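Local coordinates for protein acyl-CoA thioesterase II (PDB 4R9Z) that probably hydrolyses fatty acyl-CoA thioesters to fatty acids and coenzyme A, as expected of a double hot-dog thioesterase, at residues B[46-51]-B[191-196]; B[58-63]-B[109-114]; B[124-129]-B[255-260]; B[174-179]-B[238-243]; B[246-251]-B[270-275]. One frame throughout, in Å; residues are numbered along the deposited sequence.

Interaction 1: B[46-51]-B[191-196]; sequences ALLAAS and TASLVA
Two helix segments pass each other here with their N-to-C directions 154° apart, close to antiparallel, and their axes 9.6 Å apart at the nearest point. Leu47 and Ser193 mark the closest backbone approach, and the 163 Å² buried over both sides indicates a narrow contact.

The apolar part rests on two leucines. Leu47 carries CG anti to its backbone N (chi1 179°), which sends one methyl across: CD2 lies 3.8 Å from Ser193 CA and 4.4 Å from Ala196 CB, and so meets the facing helix over nearly one turn. Its other side packs on Pro59 and Val62 of strand 58-66. Leu48 comes from the flank instead. With CG anti to the carbonyl carbon (chi1 -75°), its branched end wraps Ser193, and CG is 3.7 Å from Ser193 OG, with both methyls in the same range.

The polar groups are settled within each helix, and no hydrogen bond crosses. Ser193 OG bonds back to Leu190 O, so it meets Leu48 by van der Waals contact alone. Ser51 OG donates to Leu47 O at 2.6 Å from above the carbonyl plane, and the same oxygen accepts Ser51 N at 2.9 Å.

Since the helices belong to the N-terminal and C-terminal thioesterase families respectively, this is the side-by-side pairing of the two central helices of a double hot-dog fold.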
# COMPACT_ATOMS: atom_id res chain seq x y z
N ALA B 46 -0.19 16.38 0.56
CA ALA B 46 -0.22 15.82 -0.79
C ALA B 46 -1.59 15.22 -1.10
O ALA B 46 -2.05 15.27 -2.24
CB ALA B 46 0.87 14.79 -0.95
N LEU B 47 -2.23 14.65 -0.08
CA LEU B 47 -3.55 14.06 -0.25
C LEU B 47 -4.58 15.14 -0.49
O LEU B 47 -5.50 14.97 -1.28
CB LEU B 47 -3.94 13.24 0.97
CG LEU B 47 -5.33 12.60 0.86
CD1 LEU B 47 -5.40 11.62 -0.31
CD2 LEU B 47 -5.76 11.94 2.17
N LEU B 48 -4.42 16.27 0.20
CA LEU B 48 -5.32 17.40 -0.01
C LEU B 48 -5.11 17.98 -1.40
O LEU B 48 -6.07 18.39 -2.06
CB LEU B 48 -5.10 18.48 1.05
CG LEU B 48 -5.68 18.11 2.41
CD1 LEU B 48 -5.17 19.03 3.51
CD2 LEU B 48 -7.19 18.11 2.34
N ALA B 49 -3.86 17.99 -1.85
CA ALA B 49 -3.54 18.47 -3.18
C ALA B 49 -4.33 17.68 -4.21
O ALA B 49 -5.08 18.25 -4.99
CB ALA B 49 -2.06 18.35 -3.44
N ALA B 50 -4.20 16.36 -4.16
CA ALA B 50 -4.91 15.47 -5.06
C ALA B 50 -6.42 15.66 -4.96
O ALA B 50 -7.11 15.78 -5.97
CB ALA B 50 -4.54 14.02 -4.78
N SER B 51 -6.92 15.70 -3.72
CA SER B 51 -8.35 15.81 -3.46
C SER B 51 -8.97 17.06 -4.07
O SER B 51 -10.09 17.01 -4.57
CB SER B 51 -8.61 15.79 -1.96
OG SER B 51 -8.03 14.64 -1.37
N THR B 191 -10.96 15.83 6.97
CA THR B 191 -10.98 14.78 7.97
C THR B 191 -10.16 13.56 7.53
O THR B 191 -9.41 12.98 8.33
CB THR B 191 -12.42 14.34 8.28
OG1 THR B 191 -13.13 15.44 8.86
CG2 THR B 191 -12.44 13.18 9.25
N ALA B 192 -10.30 13.18 6.27
CA ALA B 192 -9.57 12.03 5.75
C ALA B 192 -8.06 12.26 5.79
O ALA B 192 -7.30 11.37 6.16
CB ALA B 192 -10.02 11.72 4.34
N SER B 193 -7.63 13.47 5.43
CA SER B 193 -6.21 13.78 5.44
C SER B 193 -5.67 13.82 6.86
O SER B 193 -4.52 13.47 7.11
CB SER B 193 -5.92 15.11 4.74
OG SER B 193 -6.51 16.19 5.45
N LEU B 194 -6.53 14.20 7.81
CA LEU B 194 -6.12 14.26 9.20
C LEU B 194 -6.01 12.86 9.77
O LEU B 194 -5.13 12.58 10.59
CB LEU B 194 -7.10 15.09 10.02
CG LEU B 194 -7.00 16.60 9.85
CD1 LEU B 194 -8.23 17.27 10.44
CD2 LEU B 194 -5.73 17.11 10.51
N VAL B 195 -6.91 11.99 9.34
CA VAL B 195 -6.81 10.58 9.66
C VAL B 195 -5.49 10.03 9.15
O VAL B 195 -4.72 9.44 9.90
CB VAL B 195 -7.97 9.79 9.07
CG1 VAL B 195 -7.66 8.30 9.11
CG2 VAL B 195 -9.24 10.09 9.84
N ALA B 196 -5.22 10.24 7.86
CA ALA B 196 -3.96 9.82 7.27
C ALA B 196 -2.77 10.44 7.99
O ALA B 196 -1.78 9.76 8.27
CB ALA B 196 -3.93 10.17 5.79

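Interaction 2: B[58-63]-B[109-114]; sequences EPHSVH and SFKVVN
The His60 ring has Lys111 N at its edge, near the ring plane, 4.0 Å from His60 CD2, while Phe89 meets it with the ring planes about 70° apart. Oblique to the Phe110 ring lies Pro59, whose CB is 3.6 Å from Phe110 CE2. Both of these side chains face helix 39-52, whereas Glu58, Ser61, Ser109 and Lys111 project from the other face.

His60 holds CG in the crowded position between its backbone N and carbonyl carbon (chi1 64°), which carries NE2 to 2.7 Å from Ser109 OG in a hydrogen bond of either direction. Its ND1 bonds to Glu270 of the second subunit, and Ser109 OG also bonds to Arg220 of that subunit. The imidazole is thus held at both nitrogens.

Along the backbone, His60 N donates to Ser109 O at 3.0 Å, and Ser109 N donates to Ser61 O, also at 3.0 Å. The pair Lys111 N to Glu58 O, at 3.3 Å, is weak. Pro59 faces Phe110 but Ser61 faces Ser109, a shift of one residue. This is a beta bulge at His60, set between antiparallel strands of the N-terminal hot-dog at the subunit interface.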
# COMPACT_ATOMS: atom_id res chain seq x y z
N GLU B 58 -14.22 11.78 -2.79
CA GLU B 58 -13.44 11.48 -1.59
C GLU B 58 -12.41 10.38 -1.85
O GLU B 58 -12.64 9.47 -2.65
CB GLU B 58 -14.37 11.07 -0.45
CG GLU B 58 -15.16 12.23 0.14
CD GLU B 58 -16.33 11.77 0.97
OE1 GLU B 58 -16.10 11.06 1.97
OE2 GLU B 58 -17.48 12.11 0.62
N PRO B 59 -11.26 10.46 -1.15
CA PRO B 59 -10.22 9.44 -1.32
C PRO B 59 -10.59 8.15 -0.62
O PRO B 59 -11.01 8.16 0.54
CB PRO B 59 -8.99 10.08 -0.68
CG PRO B 59 -9.54 11.04 0.30
CD PRO B 59 -10.84 11.55 -0.26
N HIS B 60 -10.45 7.03 -1.32
CA HIS B 60 -10.71 5.75 -0.69
C HIS B 60 -9.39 5.00 -0.45
O HIS B 60 -9.36 4.02 0.30
CB HIS B 60 -11.68 4.93 -1.54
CG HIS B 60 -11.15 4.55 -2.88
ND1 HIS B 60 -10.35 3.45 -3.08
CD2 HIS B 60 -11.32 5.12 -4.10
CE1 HIS B 60 -10.05 3.35 -4.36
NE2 HIS B 60 -10.62 4.35 -5.00
N SER B 61 -8.31 5.46 -1.08
CA SER B 61 -6.98 4.92 -0.79
C SER B 61 -5.88 5.86 -1.25
O SER B 61 -6.09 6.71 -2.11
CB SER B 61 -6.79 3.54 -1.43
OG SER B 61 -6.86 3.58 -2.84
N VAL B 62 -4.69 5.69 -0.68
CA VAL B 62 -3.54 6.52 -1.01
C VAL B 62 -2.24 5.79 -0.64
O VAL B 62 -2.13 5.17 0.41
CB VAL B 62 -3.61 7.90 -0.28
CG1 VAL B 62 -3.75 7.72 1.22
CG2 VAL B 62 -2.38 8.75 -0.60
N HIS B 63 -1.27 5.87 -1.54
CA HIS B 63 0.02 5.23 -1.32
C HIS B 63 1.11 6.27 -1.45
O HIS B 63 1.22 6.94 -2.47
CB HIS B 63 0.22 4.10 -2.33
CG HIS B 63 -0.86 3.07 -2.29
ND1 HIS B 63 -0.83 1.99 -1.43
CD2 HIS B 63 -2.02 2.97 -2.98
CE1 HIS B 63 -1.91 1.26 -1.61
NE2 HIS B 63 -2.65 1.83 -2.54
N SER B 109 -6.61 7.42 -4.98
CA SER B 109 -7.76 7.06 -5.79
C SER B 109 -9.02 7.59 -5.12
O SER B 109 -9.08 7.72 -3.89
CB SER B 109 -7.82 5.55 -5.98
OG SER B 109 -8.84 5.19 -6.90
N PHE B 110 -10.01 7.93 -5.94
CA PHE B 110 -11.21 8.63 -5.49
C PHE B 110 -12.44 8.04 -6.17
O PHE B 110 -12.35 7.52 -7.28
CB PHE B 110 -11.12 10.12 -5.82
CG PHE B 110 -9.91 10.80 -5.26
CD1 PHE B 110 -8.70 10.75 -5.93
CD2 PHE B 110 -9.99 11.53 -4.09
CE1 PHE B 110 -7.58 11.38 -5.42
CE2 PHE B 110 -8.88 12.16 -3.58
CZ PHE B 110 -7.67 12.08 -4.25
N LYS B 111 -13.60 8.13 -5.52
CA LYS B 111 -14.85 7.83 -6.20
C LYS B 111 -16.00 8.63 -5.62
O LYS B 111 -15.87 9.26 -4.57
CB LYS B 111 -15.16 6.33 -6.13
CG LYS B 111 -15.32 5.79 -4.74
CD LYS B 111 -15.79 4.34 -4.78
CE LYS B 111 -17.13 4.23 -5.49
NZ LYS B 111 -17.95 3.12 -4.95
N VAL B 112 -17.13 8.61 -6.32
CA VAL B 112 -18.34 9.25 -5.83
C VAL B 112 -19.04 8.27 -4.90
O VAL B 112 -19.05 7.07 -5.14
CB VAL B 112 -19.27 9.68 -6.99
CG1 VAL B 112 -18.63 10.80 -7.80
CG2 VAL B 112 -19.59 8.50 -7.89
N VAL B 113 -19.62 8.80 -3.82
CA VAL B 113 -20.14 7.95 -2.74
C VAL B 113 -21.64 7.67 -2.90
O VAL B 113 -22.37 8.47 -3.48
CB VAL B 113 -19.87 8.61 -1.36
CG1 VAL B 113 -20.34 7.73 -0.21
CG2 VAL B 113 -18.38 8.90 -1.21
N ASN B 114 -22.06 6.50 -2.41
CA ASN B 114 -23.47 6.13 -2.33
C ASN B 114 -24.33 7.22 -1.70
O ASN B 114 -24.98 8.00 -2.40
CB ASN B 114 -23.62 4.83 -1.53
CG ASN B 114 -24.96 4.15 -1.74
OD1 ASN B 114 -25.96 4.79 -2.04
ND2 ASN B 114 -24.98 2.83 -1.56

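Interaction 3: B[124-129]-B[255-260]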
# COMPACT_ATOMS: atom_id res chain seq x y z
N PRO B 124 -13.44 -5.77 10.36
CA PRO B 124 -13.02 -6.42 11.60
C PRO B 124 -13.75 -5.80 12.78
O PRO B 124 -13.99 -4.58 12.77
CB PRO B 124 -11.51 -6.15 11.67
CG PRO B 124 -11.28 -5.01 10.73
CD PRO B 124 -12.32 -5.11 9.66
N ILE B 125 -14.06 -6.60 13.79
CA ILE B 125 -14.76 -6.10 14.96
C ILE B 125 -13.77 -5.32 15.81
O ILE B 125 -12.66 -5.78 16.05
CB ILE B 125 -15.39 -7.23 15.80
CG1 ILE B 125 -16.24 -8.14 14.91
CG2 ILE B 125 -16.21 -6.66 16.94
CD1 ILE B 125 -17.29 -7.41 14.10
N MET B 126 -14.19 -4.16 16.27
CA MET B 126 -13.34 -3.34 17.11
C MET B 126 -13.09 -4.02 18.44
O MET B 126 -14.03 -4.47 19.10
CB MET B 126 -13.98 -1.98 17.32
CG MET B 126 -13.14 -1.04 18.12
SD MET B 126 -14.13 0.39 18.53
CE MET B 126 -13.21 1.01 19.91
N PRO B 127 -11.82 -4.13 18.84
CA PRO B 127 -11.47 -4.78 20.10
C PRO B 127 -12.06 -4.06 21.31
O PRO B 127 -12.05 -2.83 21.34
CB PRO B 127 -9.94 -4.69 20.12
CG PRO B 127 -9.54 -4.55 18.69
CD PRO B 127 -10.63 -3.76 18.05
N GLU B 128 -12.56 -4.82 22.28
CA GLU B 128 -13.02 -4.22 23.52
C GLU B 128 -11.86 -3.59 24.28
O GLU B 128 -10.79 -4.19 24.40
CB GLU B 128 -13.73 -5.23 24.41
CG GLU B 128 -14.93 -5.87 23.76
CD GLU B 128 -15.56 -6.93 24.65
OE1 GLU B 128 -15.16 -7.00 25.83
OE2 GLU B 128 -16.44 -7.67 24.17
N ALA B 129 -12.07 -2.39 24.78
CA ALA B 129 -11.03 -1.68 25.52
C ALA B 129 -11.65 -0.75 26.56
O ALA B 129 -12.80 -0.34 26.42
CB ALA B 129 -10.15 -0.90 24.57
N THR B 255 -5.34 -0.25 12.19
CA THR B 255 -6.76 -0.20 11.90
C THR B 255 -7.38 0.85 12.81
O THR B 255 -7.19 0.82 14.02
CB THR B 255 -7.45 -1.55 12.12
OG1 THR B 255 -6.66 -2.35 13.01
CG2 THR B 255 -7.60 -2.29 10.81
N MET B 256 -8.11 1.78 12.22
CA MET B 256 -8.69 2.87 12.98
C MET B 256 -10.20 2.73 13.04
O MET B 256 -10.84 2.40 12.04
CB MET B 256 -8.30 4.21 12.37
CG MET B 256 -8.62 5.39 13.24
SD MET B 256 -7.97 6.89 12.49
CE MET B 256 -6.23 6.49 12.41
N PHE B 257 -10.78 2.99 14.21
CA PHE B 257 -12.22 2.88 14.41
C PHE B 257 -12.82 4.16 14.99
O PHE B 257 -12.15 4.87 15.75
CB PHE B 257 -12.57 1.72 15.34
CG PHE B 257 -12.12 0.37 14.86
CD1 PHE B 257 -10.84 -0.08 15.12
CD2 PHE B 257 -13.00 -0.46 14.19
CE1 PHE B 257 -10.43 -1.34 14.70
CE2 PHE B 257 -12.60 -1.72 13.77
CZ PHE B 257 -11.31 -2.16 14.02
N ASN B 258 -14.07 4.45 14.64
CA ASN B 258 -14.85 5.42 15.40
C ASN B 258 -15.22 4.81 16.75
O ASN B 258 -15.28 3.59 16.87
CB ASN B 258 -16.12 5.83 14.65
CG ASN B 258 -15.84 6.74 13.47
OD1 ASN B 258 -14.93 7.58 13.52
ND2 ASN B 258 -16.62 6.60 12.41
N ARG B 259 -15.47 5.66 17.75
CA ARG B 259 -15.88 5.17 19.06
C ARG B 259 -17.10 4.27 18.97
O ARG B 259 -17.29 3.38 19.79
CB ARG B 259 -16.16 6.34 20.01
CG ARG B 259 -16.45 5.91 21.45
CD ARG B 259 -16.33 7.08 22.42
NE ARG B 259 -16.31 6.63 23.82
CZ ARG B 259 -15.96 7.41 24.84
NH1 ARG B 259 -15.60 8.67 24.63
NH2 ARG B 259 -15.97 6.93 26.08
N THR B 260 -17.91 4.48 17.94
CA THR B 260 -19.07 3.64 17.69
C THR B 260 -18.65 2.23 17.26
O THR B 260 -19.44 1.28 17.34
CB THR B 260 -19.98 4.23 16.60
OG1 THR B 260 -19.26 4.29 15.36
CG2 THR B 260 -20.44 5.63 17.00
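Asn258 OD1 is held by one hydrogen bond from Val231 N, and ND2 of the same amide by one to Arg229 O, making this amide the best-held polar group of the contact. Both partners lie beyond 124-129, and no hydrogen bond joins that loop to 255-260. What does join them is an aromatic contact: the extended loop that follows strand 121-122 lies across Phe257 on strand 249-258, a sheet strand of the C-terminal hot-dog.

Met126 carries most of it. Its CB stands over one face of the Phe257 ring, 3.8 Å from the centroid and 19° off the normal, the geometry of a CH-pi contact, with an offset toward the rim. CG is anti to the backbone N (chi1 -177°) and the chain stays extended, so the methionine runs along the phenylalanine in the opposite sense, toward the phenylalanine backbone. Met126 SD therefore ends near Phe257 CB, 3.8 Å away, and lies 4.9 Å from the ring centroid at 40° off the normal. This is an oblique Met-aromatic contact rather than a sulfur centred on the face. The same methionine also packs on Phe237 of the adjacent strand and on Trp177.

Prolines flank the methionine. The Pro127 side chain runs at about a right angle to that of Phe257 and meets the ring obliquely, CD 4.1 Å from Phe257 CE1. Pro124 also packs on Leu263, and on Pro243 of the second subunit. Its carbonyl takes the ring edge: Pro124 O lies in the plane of the ring, 3.3 Å from Phe257 CE2.

Interaction 4: B[174-179]-B[238-243]; sequences VPMWWR and YDRSSP
Val174 O is the most heavily engaged acceptor: Arg240 approaches it side-on and gives it two bonds, from NE at 2.8 Å and from NH2 at 3.0 Å. The oxygen lies in the guanidinium plane, and NE arrives nearly along the C=O axis. The third nitrogen, NH1, has a weak hydrogen bond to Thr202 O. A bend at chi3 (-64°) brings the group back over the neighbouring strand, where Met176 SD sits 3.5 Å above the centre of one guanidinium face. Val174 O thus lies at the guanidinium edge and the Met176 sulfur on one face, a setting that may ease the burial of the charge.

Backbone groups are paired in turn. Val174 N donates to Arg240 O at 2.9 Å. Met176 and Tyr238 exchange two bonds, with Tyr238 N to Met176 O at 2.8 Å and almost straight (176°), and Met176 N to Tyr238 O at 3.1 Å and more bent (148°).

Side by side on one face of the sheet, Met176 CG and Tyr238 CB are 3.9 Å apart. The phenol OH bonds to Ser199 O of helix 188-201. Asp239 OD1 lies 3.4 Å from Pro175 CB and forms a salt bridge with Arg173, just before 174-179.

A hydrogen-bonded antiparallel pair, with Tyr238 reaching helix 188-201, fits neighbouring sheet strands packed on the central helix of the C-terminal hot-dog.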
# COMPACT_ATOMS: atom_id res chain seq x y z
N VAL B 174 0.15 -2.03 20.27
CA VAL B 174 0.03 -0.89 21.18
C VAL B 174 -1.14 -0.00 20.73
O VAL B 174 -0.93 1.08 20.18
CB VAL B 174 1.32 -0.05 21.24
CG1 VAL B 174 1.29 0.88 22.44
CG2 VAL B 174 2.54 -0.94 21.30
N PRO B 175 -2.38 -0.46 20.97
CA PRO B 175 -3.56 0.30 20.55
C PRO B 175 -3.76 1.55 21.39
O PRO B 175 -3.36 1.57 22.56
CB PRO B 175 -4.70 -0.70 20.75
CG PRO B 175 -4.22 -1.57 21.86
CD PRO B 175 -2.75 -1.74 21.59
N MET B 176 -4.37 2.58 20.81
CA MET B 176 -4.51 3.85 21.51
C MET B 176 -5.85 4.52 21.23
O MET B 176 -6.49 4.25 20.20
CB MET B 176 -3.39 4.80 21.10
CG MET B 176 -3.56 5.35 19.69
SD MET B 176 -2.12 6.25 19.08
CE MET B 176 -1.85 7.43 20.39
N TRP B 177 -6.27 5.37 22.15
CA TRP B 177 -7.38 6.27 21.89
C TRP B 177 -6.79 7.60 21.46
O TRP B 177 -5.80 8.05 22.03
CB TRP B 177 -8.26 6.48 23.12
CG TRP B 177 -9.12 5.32 23.50
CD1 TRP B 177 -8.95 4.49 24.57
CD2 TRP B 177 -10.28 4.86 22.81
NE1 TRP B 177 -9.94 3.55 24.59
CE2 TRP B 177 -10.77 3.74 23.52
CE3 TRP B 177 -10.95 5.27 21.66
CZ2 TRP B 177 -11.90 3.04 23.11
CZ3 TRP B 177 -12.07 4.57 21.26
CH2 TRP B 177 -12.54 3.48 21.99
N TRP B 178 -7.39 8.24 20.47
CA TRP B 178 -6.94 9.56 20.08
C TRP B 178 -8.10 10.41 19.59
O TRP B 178 -9.11 9.89 19.09
CB TRP B 178 -5.86 9.48 19.00
CG TRP B 178 -6.41 9.30 17.62
CD1 TRP B 178 -6.83 8.14 17.04
CD2 TRP B 178 -6.61 10.34 16.65
NE1 TRP B 178 -7.28 8.39 15.76
CE2 TRP B 178 -7.16 9.73 15.51
CE3 TRP B 178 -6.39 11.72 16.65
CZ2 TRP B 178 -7.48 10.46 14.36
CZ3 TRP B 178 -6.71 12.44 15.52
CH2 TRP B 178 -7.25 11.81 14.39
N ARG B 179 -7.97 11.71 19.78
CA ARG B 179 -8.88 12.68 19.19
C ARG B 179 -8.11 13.96 18.95
O ARG B 179 -7.10 14.21 19.61
CB ARG B 179 -10.08 12.92 20.10
CG ARG B 179 -9.75 13.67 21.38
CD ARG B 179 -11.00 13.87 22.23
NE ARG B 179 -10.68 14.50 23.51
CZ ARG B 179 -11.60 14.92 24.37
NH1 ARG B 179 -12.89 14.79 24.09
NH2 ARG B 179 -11.22 15.48 25.52
N TYR B 238 -7.15 3.49 17.54
CA TYR B 238 -6.14 3.18 16.54
C TYR B 238 -5.31 1.98 16.97
O TYR B 238 -4.35 2.11 17.72
CB TYR B 238 -5.22 4.39 16.30
CG TYR B 238 -4.37 4.27 15.06
CD1 TYR B 238 -4.78 3.50 13.98
CD2 TYR B 238 -3.17 4.97 14.95
CE1 TYR B 238 -4.00 3.40 12.84
CE2 TYR B 238 -2.39 4.88 13.81
CZ TYR B 238 -2.81 4.10 12.76
OH TYR B 238 -2.04 4.00 11.62
N ASP B 239 -5.69 0.82 16.45
CA ASP B 239 -4.96 -0.41 16.71
C ASP B 239 -3.66 -0.40 15.92
O ASP B 239 -3.66 -0.18 14.72
CB ASP B 239 -5.82 -1.62 16.33
CG ASP B 239 -5.47 -2.86 17.11
OD1 ASP B 239 -4.61 -2.77 18.01
OD2 ASP B 239 -6.06 -3.92 16.83
N ARG B 240 -2.54 -0.64 16.61
CA ARG B 240 -1.22 -0.56 15.99
C ARG B 240 -0.39 -1.80 16.30
O ARG B 240 -0.43 -2.31 17.42
CB ARG B 240 -0.46 0.68 16.48
CG ARG B 240 -1.20 1.99 16.35
CD ARG B 240 -0.38 3.15 16.94
NE ARG B 240 -0.17 3.01 18.37
CZ ARG B 240 0.58 3.83 19.11
NH1 ARG B 240 1.20 4.86 18.55
NH2 ARG B 240 0.72 3.61 20.41
N SER B 241 0.38 -2.25 15.33
CA SER B 241 1.27 -3.39 15.54
C SER B 241 2.45 -3.37 14.56
O SER B 241 2.46 -2.60 13.61
CB SER B 241 0.49 -4.69 15.42
OG SER B 241 -0.09 -4.82 14.14
N SER B 242 3.47 -4.18 14.83
CA SER B 242 4.59 -4.35 13.91
C SER B 242 4.80 -5.83 13.62
O SER B 242 5.55 -6.50 14.32
CB SER B 242 5.87 -3.74 14.48
OG SER B 242 6.92 -3.74 13.52
N PRO B 243 4.13 -6.34 12.57
CA PRO B 243 4.18 -7.77 12.27
C PRO B 243 5.56 -8.28 11.89
O PRO B 243 5.93 -9.38 12.29
CB PRO B 243 3.22 -7.91 11.08
CG PRO B 243 2.39 -6.67 11.09
CD PRO B 243 3.28 -5.60 11.63

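Interaction 5: B[246-251]-B[270-275]; sequences AGSLAL and EMYFPP
This contact is the open end of the beta hairpin formed by strands 249-258 and 263-272, antiparallel strands of the C-terminal hot-dog, at the end away from the connecting turn. The strand axes come within 4.7 Å. Ala250 and Met271 form a hydrogen-bonded pair: Ala250 N to Met271 O and Met271 N to Ala250 O are both 2.9 Å, each donor lying in the carbonyl plane. One more bond, Phe273 N to Ser248 O at 2.5 Å, extends the ladder past the last paired residues.

Leu249, Leu251, Glu270 and Tyr272 share the face turned to the second subunit. Leu249 CD2 lies at the edge of the Tyr272 ring, near its plane, and is 4.1 Å from Tyr272 CB. Pro274 N lies over the centre of one face of that ring, and Phe89 of the second subunit meets it edge-to-face. Glu270 has CG anti to the backbone N (chi1 -175°) and an extended chain, so that OE1 bonds to Ser61 of the second subunit. Ser248 OG likewise bonds to Lys111 of that subunit, while Ser248 CB packs 3.5 Å from Tyr272 CE1.

On the other face lie Ala250 and Met271, the latter reaching Ala207 of helix 204-211. Phe273, just past the strand, touches Arg211 of that helix, and its ring meets Ala250 obliquely, with Phe273 CE1 4.0 Å from Ala250 CB.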
# COMPACT_ATOMS: atom_id res chain seq x y z
N ALA B 246 12.41 -7.05 8.14
CA ALA B 246 13.39 -7.78 7.34
C ALA B 246 14.72 -7.04 7.37
O ALA B 246 15.16 -6.50 6.36
CB ALA B 246 12.90 -7.94 5.92
N GLY B 247 15.33 -7.00 8.55
CA GLY B 247 16.59 -6.29 8.70
C GLY B 247 16.39 -4.83 9.02
O GLY B 247 15.92 -4.48 10.11
N SER B 248 16.77 -3.98 8.08
CA SER B 248 16.68 -2.54 8.26
C SER B 248 15.27 -2.01 8.02
O SER B 248 14.95 -0.88 8.40
CB SER B 248 17.66 -1.85 7.31
OG SER B 248 17.51 -2.38 6.01
N LEU B 249 14.44 -2.82 7.38
CA LEU B 249 13.07 -2.44 7.05
C LEU B 249 12.03 -3.11 7.92
O LEU B 249 11.92 -4.34 7.92
CB LEU B 249 12.79 -2.75 5.58
CG LEU B 249 13.62 -1.93 4.60
CD1 LEU B 249 13.47 -2.50 3.21
CD2 LEU B 249 13.19 -0.47 4.64
N ALA B 250 11.25 -2.32 8.66
CA ALA B 250 10.18 -2.85 9.48
C ALA B 250 8.80 -2.48 8.94
O ALA B 250 8.61 -1.37 8.44
CB ALA B 250 10.32 -2.37 10.92
N LEU B 251 7.86 -3.41 9.04
CA LEU B 251 6.46 -3.13 8.71
C LEU B 251 5.64 -2.77 9.94
O LEU B 251 5.82 -3.34 11.02
CB LEU B 251 5.79 -4.33 8.04
CG LEU B 251 5.82 -4.43 6.51
CD1 LEU B 251 4.96 -5.60 6.05
CD2 LEU B 251 5.38 -3.13 5.86
N GLU B 270 5.96 1.10 6.01
CA GLU B 270 7.29 0.51 5.99
C GLU B 270 8.30 1.59 6.37
O GLU B 270 8.24 2.71 5.86
CB GLU B 270 7.60 -0.07 4.61
CG GLU B 270 8.92 -0.82 4.50
CD GLU B 270 9.14 -1.40 3.11
OE1 GLU B 270 8.88 -0.69 2.11
OE2 GLU B 270 9.58 -2.57 3.01
N MET B 271 9.21 1.25 7.27
CA MET B 271 10.20 2.22 7.72
C MET B 271 11.61 1.64 7.77
O MET B 271 11.80 0.44 7.98
CB MET B 271 9.81 2.78 9.09
CG MET B 271 9.85 1.78 10.23
SD MET B 271 8.76 2.26 11.58
CE MET B 271 7.16 1.80 10.91
N TYR B 272 12.59 2.52 7.56
CA TYR B 272 14.00 2.16 7.49
C TYR B 272 14.74 2.42 8.81
O TYR B 272 14.65 3.50 9.38
CB TYR B 272 14.68 2.92 6.36
CG TYR B 272 16.17 2.72 6.23
CD1 TYR B 272 16.71 1.47 5.96
CD2 TYR B 272 17.05 3.81 6.33
CE1 TYR B 272 18.08 1.30 5.82
CE2 TYR B 272 18.41 3.64 6.19
CZ TYR B 272 18.93 2.39 5.94
OH TYR B 272 20.29 2.22 5.80
N PHE B 273 15.45 1.40 9.30
CA PHE B 273 16.34 1.54 10.45
C PHE B 273 17.81 1.35 10.06
O PHE B 273 18.24 0.23 9.83
CB PHE B 273 15.99 0.55 11.55
CG PHE B 273 14.73 0.89 12.29
CD1 PHE B 273 13.50 0.42 11.85
CD2 PHE B 273 14.78 1.66 13.44
CE1 PHE B 273 12.34 0.73 12.53
CE2 PHE B 273 13.63 1.97 14.13
CZ PHE B 273 12.40 1.51 13.68
N PRO B 274 18.57 2.45 10.00
CA PRO B 274 20.00 2.37 9.68
C PRO B 274 20.78 1.56 10.71
O PRO B 274 20.62 1.79 11.91
CB PRO B 274 20.45 3.84 9.71
CG PRO B 274 19.21 4.64 9.54
CD PRO B 274 18.11 3.84 10.15
N PRO B 275 21.62 0.62 10.24
CA PRO B 275 22.52 -0.10 11.14
C PRO B 275 23.64 0.79 11.66
O PRO B 275 23.88 0.81 12.87
CB PRO B 275 23.06 -1.23 10.26
CG PRO B 275 22.10 -1.34 9.12
CD PRO B 275 21.61 0.05 8.89

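In the fold
From the N terminus, helix 39-52 opens the long loop that interaction 1 closes on helix 188-201, joining the two hot-dog halves. Nested within it, interaction 2 pairs strands 58-66 and 101-111 of the first half, and its Pro59 and Phe110 pack under helix 39-52. Interaction 3 starts inside that loop and ends beyond it, so the two cross; interaction 4 also crosses interaction 1 but nests inside interaction 3, touching it through Met126 and Trp177. Interaction 5 comes last, following interactions 1, 2 and 4 in series and crossing interaction 3 on strand 249-258. Interactions 2 and 5, about 29 Å apart between centres, both face the second subunit.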